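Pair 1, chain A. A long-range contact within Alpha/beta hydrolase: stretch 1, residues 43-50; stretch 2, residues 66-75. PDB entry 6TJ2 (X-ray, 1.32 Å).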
# COMPACT_ATOMS: atom_id res chain seq x y z
N THR A 43 17.65 -23.71 -4.68
CA THR A 43 18.08 -24.72 -3.69
C THR A 43 16.82 -25.26 -3.01
O THR A 43 15.98 -24.46 -2.64
CB THR A 43 18.92 -24.00 -2.60
OG1 THR A 43 20.05 -23.36 -3.19
CG2 THR A 43 19.32 -24.90 -1.46
N PRO A 44 16.67 -26.57 -2.78
CA PRO A 44 15.51 -27.07 -2.05
C PRO A 44 15.49 -26.58 -0.60
O PRO A 44 16.53 -26.44 0.05
CB PRO A 44 15.64 -28.60 -2.13
CG PRO A 44 16.54 -28.81 -3.31
CD PRO A 44 17.50 -27.66 -3.31
N LEU A 45 14.30 -26.28 -0.15
CA LEU A 45 14.00 -25.76 1.19
C LEU A 45 13.10 -26.78 1.92
O LEU A 45 12.36 -27.54 1.27
CB LEU A 45 13.26 -24.42 1.07
CG LEU A 45 14.06 -23.30 0.41
CD1 LEU A 45 13.16 -22.10 0.25
CD2 LEU A 45 15.28 -22.93 1.19
N THR A 46 13.17 -26.74 3.24
CA THR A 46 12.24 -27.52 4.05
C THR A 46 11.39 -26.49 4.79
O THR A 46 11.95 -25.63 5.49
CB THR A 46 12.95 -28.45 5.02
OG1 THR A 46 13.65 -29.41 4.20
CG2 THR A 46 12.01 -29.16 5.96
N PHE A 47 10.09 -26.58 4.66
CA PHE A 47 9.10 -25.70 5.34
C PHE A 47 8.39 -26.50 6.42
O PHE A 47 7.95 -27.65 6.19
CB PHE A 47 8.07 -25.22 4.34
CG PHE A 47 8.60 -24.21 3.37
CD1 PHE A 47 8.44 -22.83 3.60
CD2 PHE A 47 9.11 -24.63 2.16
CE1 PHE A 47 8.92 -21.92 2.67
CE2 PHE A 47 9.55 -23.71 1.22
CZ PHE A 47 9.43 -22.36 1.48
N VAL A 48 8.17 -25.87 7.55
CA VAL A 48 7.20 -26.29 8.59
C VAL A 48 6.14 -25.20 8.65
O VAL A 48 6.47 -24.07 9.06
CB VAL A 48 7.88 -26.52 9.95
CG1 VAL A 48 6.87 -26.88 11.01
CG2 VAL A 48 8.94 -27.63 9.88
N LEU A 49 4.93 -25.51 8.21
CA LEU A 49 3.84 -24.53 8.04
C LEU A 49 2.89 -24.65 9.22
O LEU A 49 2.39 -25.75 9.44
CB LEU A 49 3.08 -24.72 6.74
CG LEU A 49 3.94 -24.81 5.47
CD1 LEU A 49 3.05 -25.01 4.29
CD2 LEU A 49 4.77 -23.54 5.27
N ILE A 50 2.66 -23.55 9.91
CA ILE A 50 1.80 -23.46 11.13
C ILE A 50 0.59 -22.63 10.80
O ILE A 50 0.70 -21.41 10.58
CB ILE A 50 2.62 -22.89 12.29
CG1 ILE A 50 3.94 -23.63 12.52
CG2 ILE A 50 1.72 -22.83 13.52
CD1 ILE A 50 3.77 -25.14 12.77
N GLU A 66 1.81 -27.51 -4.09
CA GLU A 66 2.59 -26.73 -5.09
C GLU A 66 4.03 -26.56 -4.65
O GLU A 66 4.94 -26.56 -5.49
CB GLU A 66 1.89 -25.41 -5.41
CG GLU A 66 0.58 -25.59 -6.13
CD GLU A 66 0.66 -26.25 -7.49
OE1 GLU A 66 1.62 -25.96 -8.20
OE2 GLU A 66 -0.30 -26.99 -7.83
N LEU A 67 4.30 -26.35 -3.37
CA LEU A 67 5.68 -26.29 -2.87
C LEU A 67 6.40 -27.61 -3.12
O LEU A 67 7.60 -27.56 -3.52
CB LEU A 67 5.71 -25.95 -1.38
CG LEU A 67 5.52 -24.48 -1.04
CD1 LEU A 67 5.25 -24.35 0.47
CD2 LEU A 67 6.71 -23.66 -1.46
N ARG A 68 5.73 -28.73 -2.93
CA ARG A 68 6.38 -30.04 -3.14
C ARG A 68 6.71 -30.22 -4.63
O ARG A 68 7.75 -30.78 -4.95
CB ARG A 68 5.51 -31.18 -2.62
CG ARG A 68 5.41 -31.20 -1.10
CD ARG A 68 4.60 -32.38 -0.57
NE ARG A 68 4.29 -32.19 0.84
CZ ARG A 68 3.14 -31.85 1.36
NH1 ARG A 68 2.05 -31.78 0.61
NH2 ARG A 68 3.05 -31.57 2.64
N LYS A 69 5.86 -29.71 -5.52
CA LYS A 69 6.13 -29.81 -6.98
C LYS A 69 7.38 -29.02 -7.33
O LYS A 69 8.00 -29.38 -8.36
CB LYS A 69 4.94 -29.32 -7.79
CG LYS A 69 3.70 -30.17 -7.71
CD LYS A 69 2.57 -29.51 -8.48
CE LYS A 69 1.23 -30.20 -8.34
NZ LYS A 69 0.21 -29.46 -9.13
N LEU A 70 7.75 -27.97 -6.61
CA LEU A 70 8.97 -27.18 -6.82
C LEU A 70 10.19 -27.86 -6.21
O LEU A 70 11.28 -27.28 -6.31
CB LEU A 70 8.75 -25.79 -6.22
CG LEU A 70 7.72 -24.92 -6.91
CD1 LEU A 70 7.42 -23.67 -6.11
CD2 LEU A 70 8.16 -24.59 -8.32
N GLY A 71 10.03 -29.01 -5.55
CA GLY A 71 11.14 -29.78 -4.99
C GLY A 71 11.35 -29.56 -3.51
O GLY A 71 12.37 -30.03 -2.97
N HIS A 72 10.51 -28.76 -2.85
CA HIS A 72 10.66 -28.47 -1.42
C HIS A 72 9.99 -29.55 -0.56
O HIS A 72 9.00 -30.19 -0.99
CB HIS A 72 10.10 -27.06 -1.14
CG HIS A 72 10.73 -26.05 -2.03
ND1 HIS A 72 12.09 -25.86 -2.04
CD2 HIS A 72 10.20 -25.27 -3.00
CE1 HIS A 72 12.37 -24.90 -2.93
NE2 HIS A 72 11.24 -24.54 -3.51
N THR A 73 10.50 -29.71 0.63
CA THR A 73 9.94 -30.61 1.65
C THR A 73 9.01 -29.77 2.54
O THR A 73 9.40 -28.67 2.92
CB THR A 73 11.03 -31.28 2.45
OG1 THR A 73 11.82 -32.04 1.52
CG2 THR A 73 10.48 -32.23 3.49
N VAL A 74 7.80 -30.25 2.74
CA VAL A 74 6.79 -29.43 3.45
C VAL A 74 6.12 -30.27 4.54
O VAL A 74 5.53 -31.32 4.21
CB VAL A 74 5.74 -28.85 2.50
CG1 VAL A 74 4.78 -27.94 3.25
CG2 VAL A 74 6.36 -28.13 1.32
N TYR A 75 6.19 -29.82 5.76
CA TYR A 75 5.49 -30.42 6.93
C TYR A 75 4.37 -29.48 7.35
O TYR A 75 4.59 -28.24 7.43
CB TYR A 75 6.45 -30.65 8.09
CG TYR A 75 7.56 -31.60 7.77
CD1 TYR A 75 8.81 -31.14 7.38
CD2 TYR A 75 7.34 -32.96 7.78
CE1 TYR A 75 9.83 -32.00 7.02
CE2 TYR A 75 8.37 -33.83 7.47
CZ TYR A 75 9.60 -33.36 7.10
OH TYR A 75 10.61 -34.25 6.79

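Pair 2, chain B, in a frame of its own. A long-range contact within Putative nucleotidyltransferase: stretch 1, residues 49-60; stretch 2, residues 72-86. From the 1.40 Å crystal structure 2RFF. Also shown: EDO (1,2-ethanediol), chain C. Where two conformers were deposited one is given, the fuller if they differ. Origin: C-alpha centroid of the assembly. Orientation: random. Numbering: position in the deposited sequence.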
# COMPACT_ATOMS: atom_id res chain seq x y z
N ASP B 49 8.54 -15.67 0.02
CA ASP B 49 7.27 -15.98 0.70
C ASP B 49 7.14 -15.27 2.08
O ASP B 49 6.05 -14.96 2.51
CB ASP B 49 7.00 -17.49 0.83
CG ASP B 49 8.08 -18.26 1.60
OD1 ASP B 49 9.15 -17.73 1.92
OD2 ASP B 49 7.84 -19.45 1.86
N THR B 50 8.26 -14.99 2.73
CA THR B 50 8.31 -14.31 4.03
C THR B 50 8.37 -12.76 3.97
O THR B 50 8.42 -12.07 5.00
CB THR B 50 9.58 -14.78 4.81
OG1 THR B 50 10.73 -14.64 3.96
CG2 THR B 50 9.44 -16.26 5.22
N SER B 51 8.43 -12.20 2.77
CA SER B 51 8.54 -10.76 2.62
C SER B 51 7.33 -10.01 3.13
O SER B 51 6.20 -10.53 3.11
CB SER B 51 8.75 -10.37 1.15
OG SER B 51 9.94 -10.91 0.62
N ASP B 52 7.59 -8.82 3.67
CA ASP B 52 6.45 -8.01 4.09
C ASP B 52 5.81 -7.43 2.84
O ASP B 52 6.24 -7.71 1.70
CB ASP B 52 6.84 -6.94 5.12
CG ASP B 52 7.81 -5.94 4.58
OD1 ASP B 52 8.11 -5.94 3.37
OD2 ASP B 52 8.28 -5.14 5.42
N ILE B 53 4.71 -6.71 3.03
CA ILE B 53 4.11 -5.96 1.91
C ILE B 53 4.23 -4.48 2.32
O ILE B 53 3.98 -4.10 3.47
CB ILE B 53 2.68 -6.39 1.52
CG1 ILE B 53 2.27 -5.68 0.22
CG2 ILE B 53 1.66 -6.05 2.60
CD1 ILE B 53 1.07 -6.33 -0.45
N ASP B 54 4.65 -3.65 1.37
CA ASP B 54 4.86 -2.23 1.59
C ASP B 54 3.76 -1.43 0.91
O ASP B 54 3.56 -1.57 -0.30
CB ASP B 54 6.22 -1.83 1.04
CG ASP B 54 7.35 -2.49 1.77
OD1 ASP B 54 7.32 -2.59 3.01
OD2 ASP B 54 8.32 -2.92 1.12
N ILE B 55 3.08 -0.59 1.70
CA ILE B 55 1.92 0.13 1.25
C ILE B 55 2.18 1.62 1.31
O ILE B 55 2.54 2.14 2.36
CB ILE B 55 0.69 -0.20 2.13
CG1 ILE B 55 0.43 -1.72 2.14
CG2 ILE B 55 -0.55 0.56 1.58
CD1 ILE B 55 -0.77 -2.06 3.03
N LEU B 56 1.99 2.30 0.18
CA LEU B 56 2.10 3.75 0.07
C LEU B 56 0.69 4.33 0.04
O LEU B 56 -0.06 4.07 -0.90
CB LEU B 56 2.88 4.18 -1.17
CG LEU B 56 2.80 5.67 -1.50
CD1 LEU B 56 3.33 6.50 -0.34
CD2 LEU B 56 3.48 5.96 -2.83
N PHE B 57 0.34 5.11 1.07
CA PHE B 57 -0.95 5.80 1.12
C PHE B 57 -0.72 7.22 0.59
O PHE B 57 0.15 7.93 1.12
CB PHE B 57 -1.46 5.87 2.55
CG PHE B 57 -1.70 4.56 3.19
CD1 PHE B 57 -2.92 3.96 3.04
CD2 PHE B 57 -0.73 3.96 3.95
CE1 PHE B 57 -3.20 2.77 3.66
CE2 PHE B 57 -1.02 2.75 4.61
CZ PHE B 57 -2.23 2.16 4.44
N VAL B 58 -1.55 7.64 -0.35
CA VAL B 58 -1.41 8.97 -1.01
C VAL B 58 -2.69 9.75 -0.74
O VAL B 58 -3.75 9.33 -1.14
CB VAL B 58 -1.11 8.93 -2.53
CG1 VAL B 58 -0.91 10.36 -3.13
CG2 VAL B 58 0.10 8.08 -2.76
N PHE B 59 -2.56 10.85 0.01
CA PHE B 59 -3.67 11.70 0.42
C PHE B 59 -3.62 13.05 -0.23
O PHE B 59 -2.55 13.55 -0.48
CB PHE B 59 -3.65 11.98 1.94
CG PHE B 59 -3.86 10.76 2.82
CD1 PHE B 59 -2.82 9.93 3.16
CD2 PHE B 59 -5.11 10.52 3.42
CE1 PHE B 59 -3.01 8.83 4.06
CE2 PHE B 59 -5.32 9.42 4.27
CZ PHE B 59 -4.27 8.59 4.59
N LYS B 60 -4.78 13.64 -0.46
CA LYS B 60 -4.85 15.03 -0.93
C LYS B 60 -4.77 15.97 0.27
O LYS B 60 -5.26 15.64 1.34
CB LYS B 60 -6.15 15.29 -1.70
CG LYS B 60 -6.26 14.40 -2.91
CD LYS B 60 -7.22 14.85 -3.98
CE LYS B 60 -8.63 14.41 -3.76
NZ LYS B 60 -9.51 14.78 -4.97
N TYR B 72 0.46 8.90 12.36
CA TYR B 72 -0.70 8.77 13.28
C TYR B 72 -1.99 8.59 12.49
O TYR B 72 -2.90 7.97 12.99
CB TYR B 72 -0.76 10.00 14.21
CG TYR B 72 -1.69 9.93 15.43
CD1 TYR B 72 -1.32 9.17 16.56
CD2 TYR B 72 -2.90 10.67 15.50
CE1 TYR B 72 -2.15 9.13 17.71
CE2 TYR B 72 -3.76 10.61 16.65
CZ TYR B 72 -3.36 9.86 17.75
OH TYR B 72 -4.15 9.78 18.87
N MSE B 73 -2.06 9.12 11.25
CA MSE B 73 -3.28 8.97 10.41
C MSE B 73 -3.65 7.53 10.13
O MSE B 73 -4.82 7.16 10.13
CB MSE B 73 -3.15 9.61 9.01
CG MSE B 73 -2.85 11.10 8.92
SE MSE B 73 -2.75 11.75 7.14
CE MSE B 73 -4.64 11.52 6.74
N VAL B 74 -2.64 6.70 9.87
CA VAL B 74 -2.86 5.30 9.50
C VAL B 74 -2.40 4.26 10.49
O VAL B 74 -2.81 3.12 10.38
CB VAL B 74 -2.24 5.01 8.10
CG1 VAL B 74 -2.82 5.99 7.06
CG2 VAL B 74 -0.69 5.07 8.10
N SER B 75 -1.58 4.64 11.46
CA SER B 75 -0.97 3.71 12.44
C SER B 75 -1.88 2.64 12.97
O SER B 75 -1.53 1.45 12.91
CB SER B 75 -0.42 4.49 13.64
OG SER B 75 0.21 3.58 14.53
N ARG B 76 -3.04 3.06 13.46
CA ARG B 76 -3.96 2.08 14.07
C ARG B 76 -4.59 1.05 13.14
O ARG B 76 -5.12 0.05 13.61
CB ARG B 76 -5.06 2.74 14.90
CG ARG B 76 -6.14 3.46 14.18
CD ARG B 76 -7.22 3.77 15.20
NE ARG B 76 -8.09 4.82 14.71
CZ ARG B 76 -9.13 4.66 13.91
NH1 ARG B 76 -9.47 3.47 13.42
NH2 ARG B 76 -9.84 5.73 13.58
N PHE B 77 -4.54 1.29 11.84
CA PHE B 77 -5.05 0.37 10.85
C PHE B 77 -4.03 -0.67 10.42
O PHE B 77 -4.40 -1.64 9.77
CB PHE B 77 -5.47 1.14 9.59
CG PHE B 77 -6.53 2.18 9.83
CD1 PHE B 77 -7.88 1.86 9.77
CD2 PHE B 77 -6.18 3.50 10.05
CE1 PHE B 77 -8.87 2.85 9.98
CE2 PHE B 77 -7.13 4.48 10.27
CZ PHE B 77 -8.49 4.16 10.22
N ILE B 78 -2.76 -0.48 10.77
CA ILE B 78 -1.69 -1.35 10.31
C ILE B 78 -1.60 -2.57 11.20
O ILE B 78 -1.61 -2.45 12.44
CB ILE B 78 -0.33 -0.61 10.26
CG1 ILE B 78 -0.39 0.64 9.39
CG2 ILE B 78 0.83 -1.52 9.75
CD1 ILE B 78 -0.85 0.43 7.90
N ARG B 79 -1.55 -3.74 10.58
CA ARG B 79 -1.36 -5.04 11.26
C ARG B 79 -0.76 -6.02 10.29
O ARG B 79 -0.72 -5.76 9.09
CB ARG B 79 -2.64 -5.62 11.87
CG ARG B 79 -3.69 -6.06 10.91
CD ARG B 79 -4.46 -4.93 10.34
NE ARG B 79 -5.67 -5.48 9.73
CZ ARG B 79 -6.70 -4.76 9.31
NH1 ARG B 79 -6.69 -3.43 9.37
NH2 ARG B 79 -7.75 -5.40 8.79
N GLY B 80 -0.23 -7.12 10.81
CA GLY B 80 0.43 -8.12 9.99
C GLY B 80 1.81 -7.68 9.57
O GLY B 80 2.32 -6.68 10.05
N ASN B 81 2.38 -8.38 8.59
CA ASN B 81 3.74 -8.16 8.14
C ASN B 81 3.69 -7.08 7.05
O ASN B 81 3.82 -7.37 5.86
CB ASN B 81 4.24 -9.50 7.60
CG ASN B 81 5.68 -9.50 7.34
OD1 ASN B 81 6.41 -8.76 7.98
ND2 ASN B 81 6.13 -10.35 6.40
N VAL B 82 3.46 -5.85 7.51
CA VAL B 82 3.18 -4.69 6.67
C VAL B 82 4.03 -3.51 7.08
O VAL B 82 4.22 -3.23 8.25
CB VAL B 82 1.66 -4.27 6.81
CG1 VAL B 82 1.37 -2.93 6.08
CG2 VAL B 82 0.74 -5.35 6.23
N ASP B 83 4.57 -2.78 6.12
CA ASP B 83 5.21 -1.48 6.38
C ASP B 83 4.58 -0.50 5.44
O ASP B 83 3.89 -0.90 4.50
CB ASP B 83 6.73 -1.54 6.28
CG ASP B 83 7.43 -0.39 7.03
OD1 ASP B 83 6.77 0.46 7.65
OD2 ASP B 83 8.68 -0.36 7.07
N TYR B 84 4.74 0.78 5.75
CA TYR B 84 4.05 1.81 4.98
C TYR B 84 4.76 3.15 4.90
O TYR B 84 5.66 3.44 5.67
CB TYR B 84 2.62 1.97 5.60
CG TYR B 84 2.65 2.64 6.94
CD1 TYR B 84 2.82 1.90 8.10
CD2 TYR B 84 2.58 4.04 7.05
CE1 TYR B 84 2.89 2.53 9.35
CE2 TYR B 84 2.66 4.67 8.28
CZ TYR B 84 2.79 3.91 9.43
OH TYR B 84 2.88 4.55 10.64
N ILE B 85 4.27 3.95 3.97
CA ILE B 85 4.66 5.36 3.83
C ILE B 85 3.36 6.15 3.59
O ILE B 85 2.46 5.65 2.90
CB ILE B 85 5.62 5.65 2.65
CG1 ILE B 85 6.95 4.93 2.91
CG2 ILE B 85 5.90 7.18 2.44
CD1 ILE B 85 7.91 4.99 1.77
N VAL B 86 3.28 7.37 4.12
CA VAL B 86 2.17 8.27 3.87
C VAL B 86 2.75 9.51 3.16
O VAL B 86 3.64 10.17 3.69
CB VAL B 86 1.48 8.73 5.17
CG1 VAL B 86 0.42 9.82 4.91
CG2 VAL B 86 0.81 7.54 5.94
C1 EDO C . 7.01 4.86 8.52
O1 EDO C . 7.69 5.92 9.23
C2 EDO C . 6.30 3.85 9.41
O2 EDO C . 7.18 2.93 10.08

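The sharpest difference lies where the two strands begin to pair. In pair 1 a side chain accepts the first hydrogen bond: Leu45(A) N donates to His72(A) ND1 at 2.9 Å. In pair 2 the matching donor, Ile53(B) N, bonds to a backbone carbonyl instead, Asn81(B) O, at 3.0 Å. The imidazole of His72(A) thus takes the part that the peptide oxygen of Asn81(B) plays in pair 2. At the position of His72(A), pair 2 has Val82(B), whose side chain makes apolar contacts only: CG2 lies 3.8 Å from Ile53(B) CG2, and CG1 lies 3.8 Å from Ile55(B) CD1.

The backbones agree, at this point as well. Fourteen central residues superpose with an RMSD of 1.0 Å. Both pairs are parallel strands, crossing at -17° in pair 1 and -21° in pair 2. The ladder bonds correspond. Thr73(A) N to Leu45(A) O, 2.9 Å, matches Asp83(B) N to Ile53(B) O, 3.0 Å. Phe47(A) N to Thr73(A) O, 2.8 Å, matches Ile55(B) N to Asp83(B) O, 2.9 Å. The next two rungs follow the same pattern, ending at Leu49(A) and Phe57(B).

On the sheet face of Phe47(A) and Val74(A), pair 1 puts a phenylalanine near the start of the first strand. The ring edge points to the face of His72(A), with centroids 6.0 Å apart, and Leu67(A) from the preceding helix covers one ring face. Ile55(B) matches Phe47(A), and its smaller side chain reaches Val82(B).

Two residues later the sizes reverse. Leu49(A) packs on Val74(A), CD1 to CG1 at 3.6 Å. Its match is Phe57(B). Val74(B) CG1 sits over one face of that ring, 4.3 Å from the centroid, while the ring edge meets Tyr84(B) CB, 3.9 Å from Phe57(B) CE2. Tyr84(B) occupies the place of Val74(A), but the end of its side chain leads away from the first strand. At these two matched positions of the first strand, each pair has one phenylalanine and one aliphatic residue, in opposite order.

The other face is polar at its start. Thr46(A) OG1 lies 3.7 Å from Thr73(A) CB; in the matched pair, Asp54(B) OD1 lies 3.5 Å from Asp83(B) CB. Further along, both matched residues pack on their cross-strand partner: Tyr75(A) CB is 4.3 Å from Val48(A) CG2, and Ile85(B) CG2 is 3.8 Å from Leu56(B) CD1. Tyr75(A) also reaches back to Thr46(A), CE1 to CG2 at 3.7 Å; Ile85(B) has no such contact with Asp54(B).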